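PDB 3C4N: uncharacterized protein DR_0571 from Deinococcus radiodurans R1, which is of unknown function but binds ADP in this crystal and, as a member of the ETF-QO/FixC family, is probably an FAD-dependent oxidoreductase. Local coordinates for residues A[84-88]-A[89-93]; A[262-265]-A[266-270]; A[279-283]-A[284-288]; A[326-329]-A[330-333]. All coordinates share one frame; numbering follows the deposited sequence.

Interaction 1 of 4, residues A[84-88]-A[89-93]; sequences GVWTA and QDIPA
Thr87 and Asp90 meet across a tight turn, by backbone and side chain at once. The backbone bond from Asp90 N to Thr87 O is 2.9 Å long and nearly straight at 166°, though the donor stands well above the carbonyl plane. Alongside it, Thr87 CG2 sits over the flat carboxylate of Asp90, 3.3 Å from CG and almost straight above it. With OG1 anti to the backbone N (chi1 177°), the methyl falls between the N and the carbonyl carbon, which turns it to this carboxylate. OG1 in turn lies 3.2 Å from Gln89 N, a probable hydrogen bond whose donor is less surely placed. An apolar contact follows: Ile91 CD1 lies 3.6 Å from Ala88 CA, with Ala88 CB (4.1 Å) and Trp86 CH2 (4.4 Å) farther off, and approaches the indole obliquely. A water links the strand to the turn, lying 2.9 Å from Val85 O and 2.6 Å from Asp90 OD2.

Further out, Asp163 OD2 bonds to both Thr87 OG1 and Ala88 N, while Arg272 forms a salt bridge with Asp90 OD1. Trp86 NE1 reaches Ala99 O of helix 96-107. A valine in place of Thr87 would probably leave Asp163 OD2 without its hydroxyl partner and Gln89 N without its probable side-chain acceptor. Phi and psi of Ala88 and Gln89 are those of a type I beta turn, and the threonine hydroxyl set toward Gln89 N is consistent with an ST turn; together they redirect the chain from strand 85-86 toward helix 96-107.

Interaction 2 of 4, residues A[262-265]-A[266-270]; sequences LLSG and AQTPV
Ser264 and Thr268 come together from the two arms of a surface turn, and the CB of Thr268 points toward the first arm, 3.8 Å from Gly265 N. Ser264 OG is modelled 3.3 Å from Thr268 CG2, a polar-to-apolar touch and not a hydrogen bond, but that methyl stands implausibly near the Gly265 backbone, so the distance is doubtful. Ser264 holds its OG anti to the backbone N (chi1 170°), and Thr268 is built with its own hydroxyl placed likewise (chi1 168°). As modelled, this leaves the threonine methyl as the branch nearest the first arm, though the clash makes that rotamer uncertain. Ala266 and Gln267, at the apex, direct their CB atoms outward.

The backbone angles of these two residues fit a type I turn from Gly265 to Thr268. Its closing bond, Thr268 N to Gly265 O, is weak at 3.5 Å, and the oxygen is not surely placed. In the fold, the turn lies in the loop between strands 251-260 and 270-273. Thr268 packs on Pro280 of strand 276-281 and on Glu147 and Ala148 of helix 146-149, its carbonyl bonds to Arg121, and Val270 then pairs with strand 118-127.

Interaction 3 of 4, residues A[279-283]-A[284-288]; sequences RPQNG and GYTLV
Arg279 and Thr286 form an antiparallel hydrogen-bonded pair, with Arg279 N to Thr286 O at 2.9 Å and Thr286 N to Arg279 O at 2.7 Å, and Gln281 with Gly284 makes the next such pair in a hairpin closed by a type I' turn. At that end Gly284 N gives its hydrogen to Gln281 O over 2.8 Å, and Gln281 N bonds back to Gly284 O. Asn282 and Gly283 fill the corners with positive phi, as a type I' turn requires.

On one face of the hairpin, Pro280 meets Tyr285 in the non-hydrogen-bonded pair: CD1 of the ring lies 3.8 Å from Pro280 CA, and CE1 is 4.0 Å from Pro280 CB. The proline comes to the ring obliquely. At the far end of the ring, the hydroxyl of Tyr285 bonds to Leu263 O.

The other face carries Arg279, Gln281 and Thr286. Arg279 bends at chi2 (70°), turning its guanidinium forward along its own strand, where NH1 bonds to Pro280 O at 2.8 Å with that oxygen close to the guanidinium plane. Gln281 OE1 lies 3.8 Å above the centre of one face of this group. NE bonds to Pro83 O and NH2 weakly to Tyr169 O, so the guanidinium is held by several carbonyl oxygens.

The hairpin is part of a larger mixed sheet: strand 276-281 is flanked by strand 270-273, while strand 284-288 pairs with strand 251-260 through Tyr285 with Leu260 and Leu287 with Pro258.

Interaction 4 of 4, residues A[326-329]-A[330-333]; sequences DAVP and ALAG
Val328 and Leu331 are joined across a short 3-10 turn, in which two successive backbone bonds reach from a residue to the one three places earlier. Pro329 suits the opening place because its ring nitrogen carries no hydrogen and none is needed there: the first bond of the turn is given by Leu331 N.

Ala330 comes first in the second segment. Its CB is a loose neighbour of Val328 CG1, 4.4 Å away, and its backbone bonds to Leu151, tying the turn to another loop.

Leu331 makes both a backbone bond and the closest touch between side chains. Its N donates to Val328 O at 2.8 Å, nearly straight (169°) and tilted moderately from the carbonyl plane. Beside this bond its CB lies 3.4 Å from the same oxygen, and CD1 touches Val328 CG1 at 3.6 Å, the two side chains lying slantwise to each other. Val328 CG1 is placed there by chi1 (-174°), anti to the backbone N and on the side of the carbonyl carbon, hence near the residue that the carbonyl binds. Leu331 also packs on Leu321 and Leu324 of helix 315-324, so this buried leucine links the turn to the helix preceding it.

Ala332 repeats the bonding pattern one residue on: its N bonds to Pro329 O at 2.7 Å, from well above the carbonyl plane. Its CB points toward the first segment and comes within 3.4 Å of Pro329 O.

At Gly333 the N stands 3.4 Å from Pro329 O, the oxygen already bonded by Ala332 N.

Along the chain the four contacts follow in series. Interactions 1 and 3 both reach the ten-stranded mixed sheet that carries strands 85-86, 276-281 and 284-288; their centres are about 18 Å apart, and Val85 CG2 packs against Arg279 CD. Interactions 2 and 3 lie closest, with centres about 8 Å apart: loop 262-270 lies against the hairpin, with Ser264 OG near Pro280 CB. Interaction 4, more peripheral at about 26 Å from the chain centre, yet touches interaction 2 through Leu262 and Ala330. The side chain of Trp86 is about 12 Å from that of Met47, and that of Arg279 about 12 Å from that of Thr79, both ADP-binding; interactions 2 and 4 are loop contacts away from the nucleotide.

Interaction 1 of 4, residues A[84-88]-A[89-93]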
ATOM      1  N   GLY A  84      17.853 -13.870   7.462  1.00 19.83           N
ATOM      2  CA  GLY A  84      17.313 -14.701   6.389  1.00 17.65           C
ATOM      3  C   GLY A  84      18.146 -15.942   6.074  1.00 19.41           C
ATOM      4  O   GLY A  84      18.543 -16.174   4.930  1.00 20.05           O
ATOM      5  N   VAL A  85      18.415 -16.752   7.092  1.00 16.30           N
ATOM      6  CA  VAL A  85      19.190 -17.968   6.898  1.00 15.15           C
ATOM      7  C   VAL A  85      18.332 -19.219   7.052  1.00 11.13           C
ATOM      8  O   VAL A  85      17.803 -19.480   8.127  1.00 12.51           O
ATOM      9  CB  VAL A  85      20.330 -18.099   7.922  1.00  9.63           C
ATOM     10  CG1 VAL A  85      21.093 -19.387   7.675  1.00  9.79           C
ATOM     11  CG2 VAL A  85      21.259 -16.907   7.826  1.00 17.32           C
ATOM     12  N   TRP A  86      18.180 -19.985   5.980  1.00 15.61           N
ATOM     13  CA  TRP A  86      17.415 -21.215   6.073  1.00 10.39           C
ATOM     14  C   TRP A  86      18.447 -22.314   6.246  1.00 16.71           C
ATOM     15  O   TRP A  86      19.298 -22.526   5.373  1.00 12.54           O
ATOM     16  CB  TRP A  86      16.620 -21.490   4.806  1.00  7.14           C
ATOM     17  CG  TRP A  86      15.648 -22.628   4.971  1.00  7.31           C
ATOM     18  CD1 TRP A  86      14.313 -22.531   5.224  1.00 13.97           C
ATOM     19  CD2 TRP A  86      15.942 -24.037   4.924  1.00  4.48           C
ATOM     20  NE1 TRP A  86      13.755 -23.784   5.336  1.00 12.26           N
ATOM     21  CE2 TRP A  86      14.736 -24.725   5.157  1.00  6.53           C
ATOM     22  CE3 TRP A  86      17.106 -24.780   4.710  1.00 12.32           C
ATOM     23  CZ2 TRP A  86      14.661 -26.127   5.178  1.00 14.48           C
ATOM     24  CZ3 TRP A  86      17.032 -26.178   4.733  1.00 16.96           C
ATOM     25  CH2 TRP A  86      15.818 -26.832   4.967  1.00 11.94           C
ATOM     26  N   THR A  87      18.383 -23.011   7.373  1.00 12.53           N
ATOM     27  CA  THR A  87      19.331 -24.089   7.625  1.00 17.65           C
ATOM     28  C   THR A  87      18.695 -25.267   8.330  1.00 16.61           C
ATOM     29  O   THR A  87      17.926 -25.086   9.271  1.00 19.94           O
ATOM     30  CB  THR A  87      20.521 -23.612   8.478  1.00 12.66           C
ATOM     31  OG1 THR A  87      21.376 -24.725   8.738  1.00 12.12           O
ATOM     32  CG2 THR A  87      20.045 -23.024   9.799  1.00  3.69           C
ATOM     33  N   ALA A  88      19.037 -26.470   7.889  1.00 17.64           N
ATOM     34  CA  ALA A  88      18.500 -27.686   8.490  1.00 19.68           C
ATOM     35  C   ALA A  88      18.891 -27.784   9.959  1.00 16.64           C
ATOM     36  O   ALA A  88      18.375 -28.632  10.685  1.00 19.96           O
ATOM     37  CB  ALA A  88      19.001 -28.914   7.729  1.00 10.59           C
ATOM     38  N   GLN A  89      19.794 -26.916  10.405  1.00 23.31           N
ATOM     39  CA  GLN A  89      20.222 -26.955  11.807  1.00 25.29           C
ATOM     40  C   GLN A  89      19.292 -26.141  12.693  1.00 20.52           C
ATOM     41  O   GLN A  89      19.428 -26.136  13.914  1.00 22.10           O
ATOM     42  CB  GLN A  89      21.667 -26.451  11.946  1.00 30.58           C
ATOM     43  CG  GLN A  89      22.690 -27.370  11.281  1.00 25.46           C
ATOM     44  CD  GLN A  89      24.100 -26.819  11.309  1.00 33.95           C
ATOM     45  OE1 GLN A  89      25.021 -27.405  10.729  1.00 32.29           O
ATOM     46  NE2 GLN A  89      24.283 -25.687  11.985  1.00 35.15           N
ATOM     47  N   ASP A  90      18.345 -25.447  12.078  1.00 17.63           N
ATOM     48  CA  ASP A  90      17.409 -24.665  12.858  1.00 20.31           C
ATOM     49  C   ASP A  90      16.049 -25.334  12.885  1.00 20.00           C
ATOM     50  O   ASP A  90      15.043 -24.697  13.186  1.00 21.64           O
ATOM     51  CB  ASP A  90      17.278 -23.255  12.296  1.00 23.03           C
ATOM     52  CG  ASP A  90      18.448 -22.369  12.667  1.00 27.97           C
ATOM     53  OD1 ASP A  90      19.324 -22.817  13.450  1.00 18.20           O
ATOM     54  OD2 ASP A  90      18.481 -21.214  12.183  1.00 29.20           O
ATOM     55  N   ILE A  91      16.026 -26.626  12.576  1.00 17.43           N
ATOM     56  CA  ILE A  91      14.785 -27.382  12.577  1.00 16.44           C
ATOM     57  C   ILE A  91      14.657 -28.181  13.872  1.00 19.67           C
ATOM     58  O   ILE A  91      15.421 -29.111  14.112  1.00 17.11           O
ATOM     59  CB  ILE A  91      14.732 -28.388  11.409  1.00 18.84           C
ATOM     60  CG1 ILE A  91      14.936 -27.669  10.070  1.00 19.62           C
ATOM     61  CG2 ILE A  91      13.390 -29.131  11.433  1.00 13.91           C
ATOM     62  CD1 ILE A  91      15.089 -28.610   8.878  1.00  6.85           C
ATOM     63  N   PRO A  92      13.703 -27.811  14.736  1.00 19.79           N
ATOM     64  CA  PRO A  92      13.532 -28.557  15.985  1.00 22.84           C
ATOM     65  C   PRO A  92      12.979 -29.920  15.577  1.00 24.96           C
ATOM     66  O   PRO A  92      12.511 -30.077  14.448  1.00 26.84           O
ATOM     67  CB  PRO A  92      12.493 -27.734  16.746  1.00 21.85           C
ATOM     68  CG  PRO A  92      12.747 -26.340  16.274  1.00 16.09           C
ATOM     69  CD  PRO A  92      12.955 -26.544  14.779  1.00 26.29           C
ATOM     70  N   ALA A  93      13.019 -30.895  16.482  1.00 20.67           N
ATOM     71  CA  ALA A  93      12.520 -32.236  16.188  1.00 16.77           C
ATOM     72  C   ALA A  93      11.016 -32.233  15.959  1.00 15.18           C
ATOM     73  O   ALA A  93      10.258 -31.750  16.799  1.00 19.36           O
ATOM     74  CB  ALA A  93      12.868 -33.181  17.324  1.00 14.57           C
TER
HETATM   75  O   HOH W   1      16.858 -19.749  10.816  1.00 15.13           O

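Interaction 2 of 4, residues A[262-265]-A[266-270]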
ATOM      1  N   LEU A 262      34.597  -7.162   6.823  1.00 23.78           N
ATOM      2  CA  LEU A 262      35.722  -7.981   6.403  1.00 27.09           C
ATOM      3  C   LEU A 262      35.316  -8.715   5.128  1.00 30.68           C
ATOM      4  O   LEU A 262      34.168  -9.139   4.990  1.00 28.33           O
ATOM      5  CB  LEU A 262      36.114  -8.966   7.501  1.00 19.52           C
ATOM      6  CG  LEU A 262      36.858  -8.321   8.673  1.00 28.43           C
ATOM      7  CD1 LEU A 262      37.055  -9.324   9.778  1.00 31.34           C
ATOM      8  CD2 LEU A 262      38.199  -7.796   8.192  1.00 28.55           C
ATOM      9  N   LEU A 263      36.263  -8.838   4.201  1.00 26.73           N
ATOM     10  CA  LEU A 263      36.037  -9.480   2.911  1.00 34.12           C
ATOM     11  C   LEU A 263      35.004 -10.593   2.922  1.00 35.57           C
ATOM     12  O   LEU A 263      35.108 -11.541   3.693  1.00 42.41           O
ATOM     13  CB  LEU A 263      37.347 -10.036   2.353  1.00 35.48           C
ATOM     14  CG  LEU A 263      37.267 -10.580   0.921  1.00 42.40           C
ATOM     15  CD1 LEU A 263      36.823  -9.459  -0.011  1.00 40.53           C
ATOM     16  CD2 LEU A 263      38.644 -11.111   0.475  1.00 48.73           C
ATOM     17  N   SER A 264      34.007 -10.474   2.057  1.00 33.68           N
ATOM     18  CA  SER A 264      32.978 -11.490   1.962  1.00 32.96           C
ATOM     19  C   SER A 264      32.589 -11.704   0.511  1.00 32.86           C
ATOM     20  O   SER A 264      32.714 -10.799  -0.315  1.00 29.58           O
ATOM     21  CB  SER A 264      31.751 -11.082   2.764  1.00 39.16           C
ATOM     22  OG  SER A 264      30.678 -11.962   2.496  1.00 38.71           O
ATOM     23  N   GLY A 265      32.111 -12.907   0.206  1.00 34.41           N
ATOM     24  CA  GLY A 265      31.711 -13.216  -1.155  1.00 33.11           C
ATOM     25  C   GLY A 265      30.270 -13.660  -1.281  1.00 32.35           C
ATOM     26  O   GLY A 265      29.593 -13.909  -0.288  1.00 30.12           O
ATOM     27  N   ALA A 266      29.792 -13.765  -2.516  1.00 37.42           N
ATOM     28  CA  ALA A 266      28.412 -14.175  -2.760  1.00 41.72           C
ATOM     29  C   ALA A 266      28.209 -15.649  -2.447  1.00 42.91           C
ATOM     30  O   ALA A 266      27.084 -16.106  -2.255  1.00 39.95           O
ATOM     31  CB  ALA A 266      28.034 -13.900  -4.209  1.00 41.57           C
ATOM     32  N   GLN A 267      29.306 -16.392  -2.396  1.00 38.90           N
ATOM     33  CA  GLN A 267      29.219 -17.808  -2.129  1.00 41.33           C
ATOM     34  C   GLN A 267      29.962 -18.239  -0.872  1.00 43.31           C
ATOM     35  O   GLN A 267      30.121 -19.435  -0.616  1.00 43.50           O
ATOM     36  CB  GLN A 267      29.720 -18.570  -3.347  1.00 46.56           C
ATOM     37  CG  GLN A 267      30.986 -18.001  -3.934  1.00 51.67           C
ATOM     38  CD  GLN A 267      31.209 -18.464  -5.361  1.00 61.62           C
ATOM     39  OE1 GLN A 267      32.294 -18.279  -5.924  1.00 67.67           O
ATOM     40  NE2 GLN A 267      30.177 -19.067  -5.962  1.00 51.02           N
ATOM     41  N   THR A 268      30.417 -17.263  -0.088  1.00 41.51           N
ATOM     42  CA  THR A 268      31.111 -17.569   1.158  1.00 36.84           C
ATOM     43  C   THR A 268      30.053 -18.071   2.131  1.00 29.84           C
ATOM     44  O   THR A 268      29.050 -17.401   2.388  1.00 28.65           O
ATOM     45  CB  THR A 268      31.851 -16.329   1.746  1.00 34.32           C
ATOM     46  OG1 THR A 268      32.264 -16.614   3.087  1.00 40.18           O
ATOM     47  CG2 THR A 268      30.966 -15.116   1.751  1.00 42.47           C
ATOM     48  N   PRO A 269      30.261 -19.272   2.675  1.00 31.25           N
ATOM     49  CA  PRO A 269      29.334 -19.903   3.621  1.00 30.89           C
ATOM     50  C   PRO A 269      29.007 -19.130   4.899  1.00 26.15           C
ATOM     51  O   PRO A 269      29.763 -18.260   5.332  1.00 25.21           O
ATOM     52  CB  PRO A 269      29.992 -21.259   3.898  1.00 30.87           C
ATOM     53  CG  PRO A 269      31.451 -20.997   3.667  1.00 31.02           C
ATOM     54  CD  PRO A 269      31.462 -20.101   2.464  1.00 25.40           C
ATOM     55  N   VAL A 270      27.845 -19.438   5.470  1.00 18.19           N
ATOM     56  CA  VAL A 270      27.409 -18.821   6.715  1.00 17.98           C
ATOM     57  C   VAL A 270      28.195 -19.567   7.790  1.00 16.50           C
ATOM     58  O   VAL A 270      28.384 -20.779   7.690  1.00 22.81           O
ATOM     59  CB  VAL A 270      25.885 -19.030   6.960  1.00 14.87           C
ATOM     60  CG1 VAL A 270      25.482 -18.463   8.307  1.00  8.15           C
ATOM     61  CG2 VAL A 270      25.079 -18.365   5.854  1.00 16.00           C
TER

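Interaction 3 of 4, residues A[279-283]-A[284-288]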
ATOM      1  N   ARG A 279      26.790 -13.818   9.058  1.00 19.32           N
ATOM      2  CA  ARG A 279      26.014 -13.831   7.826  1.00 16.43           C
ATOM      3  C   ARG A 279      26.635 -12.948   6.766  1.00 22.10           C
ATOM      4  O   ARG A 279      26.533 -11.717   6.825  1.00 19.33           O
ATOM      5  CB  ARG A 279      24.577 -13.363   8.111  1.00 16.68           C
ATOM      6  CG  ARG A 279      23.777 -12.829   6.895  1.00 22.88           C
ATOM      7  CD  ARG A 279      23.390 -13.910   5.888  1.00 25.46           C
ATOM      8  NE  ARG A 279      22.126 -13.604   5.191  1.00 32.31           N
ATOM      9  CZ  ARG A 279      22.020 -13.100   3.960  1.00 21.43           C
ATOM     10  NH1 ARG A 279      23.102 -12.829   3.243  1.00 31.26           N
ATOM     11  NH2 ARG A 279      20.825 -12.864   3.445  1.00 21.50           N
ATOM     12  N   PRO A 280      27.300 -13.563   5.775  1.00 28.43           N
ATOM     13  CA  PRO A 280      27.924 -12.781   4.701  1.00 20.91           C
ATOM     14  C   PRO A 280      26.864 -11.966   3.959  1.00 23.16           C
ATOM     15  O   PRO A 280      25.830 -12.497   3.555  1.00 20.71           O
ATOM     16  CB  PRO A 280      28.570 -13.853   3.823  1.00 22.36           C
ATOM     17  CG  PRO A 280      27.711 -15.071   4.076  1.00 24.91           C
ATOM     18  CD  PRO A 280      27.489 -15.010   5.560  1.00 23.30           C
ATOM     19  N   GLN A 281      27.120 -10.677   3.781  1.00 23.85           N
ATOM     20  CA  GLN A 281      26.157  -9.816   3.111  1.00 33.12           C
ATOM     21  C   GLN A 281      26.769  -8.468   2.736  1.00 35.12           C
ATOM     22  O   GLN A 281      27.544  -7.896   3.504  1.00 39.78           O
ATOM     23  CB  GLN A 281      24.952  -9.595   4.024  1.00 30.88           C
ATOM     24  CG  GLN A 281      23.818  -8.848   3.373  1.00 46.49           C
ATOM     25  CD  GLN A 281      22.710  -8.501   4.355  1.00 58.57           C
ATOM     26  OE1 GLN A 281      22.019  -9.387   4.900  1.00 50.08           O
ATOM     27  NE2 GLN A 281      22.535  -7.200   4.594  1.00 56.89           N
ATOM     28  N   ASN A 282      26.429  -7.962   1.553  1.00 33.97           N
ATOM     29  CA  ASN A 282      26.960  -6.678   1.105  1.00 37.92           C
ATOM     30  C   ASN A 282      28.486  -6.619   1.168  1.00 38.78           C
ATOM     31  O   ASN A 282      29.054  -5.606   1.575  1.00 40.84           O
ATOM     32  CB  ASN A 282      26.380  -5.548   1.953  1.00 42.33           C
ATOM     33  CG  ASN A 282      25.361  -4.727   1.200  1.00 54.28           C
ATOM     34  OD1 ASN A 282      24.403  -5.268   0.635  1.00 60.47           O
ATOM     35  ND2 ASN A 282      25.553  -3.410   1.187  1.00 54.20           N
ATOM     36  N   GLY A 283      29.143  -7.708   0.778  1.00 36.77           N
ATOM     37  CA  GLY A 283      30.594  -7.743   0.786  1.00 33.42           C
ATOM     38  C   GLY A 283      31.208  -7.868   2.165  1.00 31.73           C
ATOM     39  O   GLY A 283      32.427  -7.892   2.304  1.00 33.84           O
ATOM     40  N   GLY A 284      30.366  -7.950   3.185  1.00 26.62           N
ATOM     41  CA  GLY A 284      30.868  -8.082   4.536  1.00 25.75           C
ATOM     42  C   GLY A 284      30.128  -9.179   5.274  1.00 26.52           C
ATOM     43  O   GLY A 284      29.685 -10.157   4.673  1.00 25.15           O
ATOM     44  N   TYR A 285      29.987  -9.021   6.582  1.00 23.77           N
ATOM     45  CA  TYR A 285      29.292 -10.006   7.398  1.00 25.04           C
ATOM     46  C   TYR A 285      28.414  -9.263   8.381  1.00 25.19           C
ATOM     47  O   TYR A 285      28.766  -8.184   8.855  1.00 30.18           O
ATOM     48  CB  TYR A 285      30.284 -10.879   8.182  1.00 24.10           C
ATOM     49  CG  TYR A 285      31.243 -11.679   7.324  1.00 31.10           C
ATOM     50  CD1 TYR A 285      30.948 -12.985   6.938  1.00 31.62           C
ATOM     51  CD2 TYR A 285      32.437 -11.117   6.875  1.00 33.58           C
ATOM     52  CE1 TYR A 285      31.821 -13.711   6.122  1.00 32.47           C
ATOM     53  CE2 TYR A 285      33.315 -11.833   6.056  1.00 27.26           C
ATOM     54  CZ  TYR A 285      33.001 -13.129   5.683  1.00 28.63           C
ATOM     55  OH  TYR A 285      33.852 -13.831   4.859  1.00 20.80           O
ATOM     56  N   THR A 286      27.255  -9.836   8.664  1.00 23.47           N
ATOM     57  CA  THR A 286      26.336  -9.256   9.621  1.00 16.85           C
ATOM     58  C   THR A 286      26.423 -10.192  10.810  1.00 19.94           C
ATOM     59  O   THR A 286      26.280 -11.401  10.657  1.00 20.64           O
ATOM     60  CB  THR A 286      24.909  -9.234   9.081  1.00 15.57           C
ATOM     61  OG1 THR A 286      24.832  -8.307   7.994  1.00 23.03           O
ATOM     62  CG2 THR A 286      23.935  -8.805  10.165  1.00 25.60           C
ATOM     63  N   LEU A 287      26.673  -9.639  11.990  1.00 19.82           N
ATOM     64  CA  LEU A 287      26.806 -10.454  13.191  1.00 20.93           C
ATOM     65  C   LEU A 287      25.432 -10.679  13.831  1.00 19.98           C
ATOM     66  O   LEU A 287      24.736  -9.723  14.158  1.00 30.81           O
ATOM     67  CB  LEU A 287      27.787  -9.756  14.154  1.00 18.34           C
ATOM     68  CG  LEU A 287      28.338 -10.498  15.366  1.00 18.44           C
ATOM     69  CD1 LEU A 287      29.642  -9.878  15.845  1.00 17.37           C
ATOM     70  CD2 LEU A 287      27.287 -10.465  16.455  1.00 24.84           C
ATOM     71  N   VAL A 288      25.035 -11.946  13.980  1.00 16.08           N
ATOM     72  CA  VAL A 288      23.738 -12.308  14.575  1.00 14.94           C
ATOM     73  C   VAL A 288      23.959 -12.964  15.946  1.00 21.42           C
ATOM     74  O   VAL A 288      24.142 -14.181  16.054  1.00 18.30           O
ATOM     75  CB  VAL A 288      22.946 -13.282  13.647  1.00 13.84           C
ATOM     76  CG1 VAL A 288      21.542 -13.531  14.201  1.00  7.81           C
ATOM     77  CG2 VAL A 288      22.855 -12.708  12.250  1.00  4.34           C
TER

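Interaction 4 of 4, residues A[326-329]-A[330-333]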
ATOM      1  N   ASP A 326      39.343 -15.359  20.705  1.00 19.50           N
ATOM      2  CA  ASP A 326      40.471 -16.225  20.441  1.00 28.33           C
ATOM      3  C   ASP A 326      40.128 -17.114  19.252  1.00 31.57           C
ATOM      4  O   ASP A 326      40.841 -17.124  18.246  1.00 28.39           O
ATOM      5  CB  ASP A 326      40.815 -17.052  21.682  1.00 34.00           C
ATOM      6  CG  ASP A 326      41.284 -16.185  22.843  1.00 32.32           C
ATOM      7  OD1 ASP A 326      42.137 -15.308  22.625  1.00 37.39           O
ATOM      8  OD2 ASP A 326      40.804 -16.372  23.975  1.00 41.45           O
ATOM      9  N   ALA A 327      39.013 -17.829  19.350  1.00 30.84           N
ATOM     10  CA  ALA A 327      38.586 -18.723  18.276  1.00 30.79           C
ATOM     11  C   ALA A 327      38.319 -17.998  16.962  1.00 30.75           C
ATOM     12  O   ALA A 327      38.614 -18.520  15.886  1.00 29.68           O
ATOM     13  CB  ALA A 327      37.333 -19.487  18.704  1.00 33.55           C
ATOM     14  N   VAL A 328      37.759 -16.797  17.056  1.00 31.15           N
ATOM     15  CA  VAL A 328      37.418 -16.003  15.881  1.00 27.48           C
ATOM     16  C   VAL A 328      38.105 -14.636  15.970  1.00 30.46           C
ATOM     17  O   VAL A 328      37.483 -13.623  16.279  1.00 30.53           O
ATOM     18  CB  VAL A 328      35.886 -15.863  15.800  1.00 18.80           C
ATOM     19  CG1 VAL A 328      35.466 -15.171  14.516  1.00 12.69           C
ATOM     20  CG2 VAL A 328      35.266 -17.244  15.900  1.00 13.19           C
ATOM     21  N   PRO A 329      39.412 -14.599  15.676  1.00 31.43           N
ATOM     22  CA  PRO A 329      40.226 -13.379  15.722  1.00 36.94           C
ATOM     23  C   PRO A 329      39.575 -12.161  15.087  1.00 35.81           C
ATOM     24  O   PRO A 329      39.785 -11.034  15.537  1.00 41.78           O
ATOM     25  CB  PRO A 329      41.506 -13.789  14.997  1.00 38.86           C
ATOM     26  CG  PRO A 329      41.610 -15.252  15.309  1.00 40.10           C
ATOM     27  CD  PRO A 329      40.184 -15.715  15.099  1.00 35.90           C
ATOM     28  N   ALA A 330      38.789 -12.393  14.041  1.00 29.22           N
ATOM     29  CA  ALA A 330      38.117 -11.313  13.338  1.00 26.07           C
ATOM     30  C   ALA A 330      37.271 -10.464  14.286  1.00 25.82           C
ATOM     31  O   ALA A 330      36.987  -9.306  14.001  1.00 27.99           O
ATOM     32  CB  ALA A 330      37.243 -11.882  12.217  1.00 31.08           C
ATOM     33  N   LEU A 331      36.868 -11.037  15.410  1.00 17.45           N
ATOM     34  CA  LEU A 331      36.066 -10.295  16.363  1.00 24.33           C
ATOM     35  C   LEU A 331      36.923  -9.360  17.209  1.00 28.55           C
ATOM     36  O   LEU A 331      36.396  -8.548  17.964  1.00 26.63           O
ATOM     37  CB  LEU A 331      35.297 -11.259  17.269  1.00 19.39           C
ATOM     38  CG  LEU A 331      33.905 -11.685  16.804  1.00 28.95           C
ATOM     39  CD1 LEU A 331      33.895 -12.005  15.312  1.00 26.60           C
ATOM     40  CD2 LEU A 331      33.474 -12.867  17.631  1.00 11.20           C
ATOM     41  N   ALA A 332      38.241  -9.463  17.068  1.00 26.19           N
ATOM     42  CA  ALA A 332      39.154  -8.638  17.845  1.00 30.50           C
ATOM     43  C   ALA A 332      39.941  -7.619  17.031  1.00 36.46           C
ATOM     44  O   ALA A 332      40.721  -6.849  17.594  1.00 42.45           O
ATOM     45  CB  ALA A 332      40.116  -9.523  18.618  1.00 17.96           C
ATOM     46  N   GLY A 333      39.735  -7.598  15.715  1.00 38.84           N
ATOM     47  CA  GLY A 333      40.451  -6.659  14.860  1.00 32.93           C
ATOM     48  C   GLY A 333      39.723  -5.349  14.601  1.00 31.13           C
ATOM     49  O   GLY A 333      39.000  -4.849  15.464  1.00 33.18           O
TER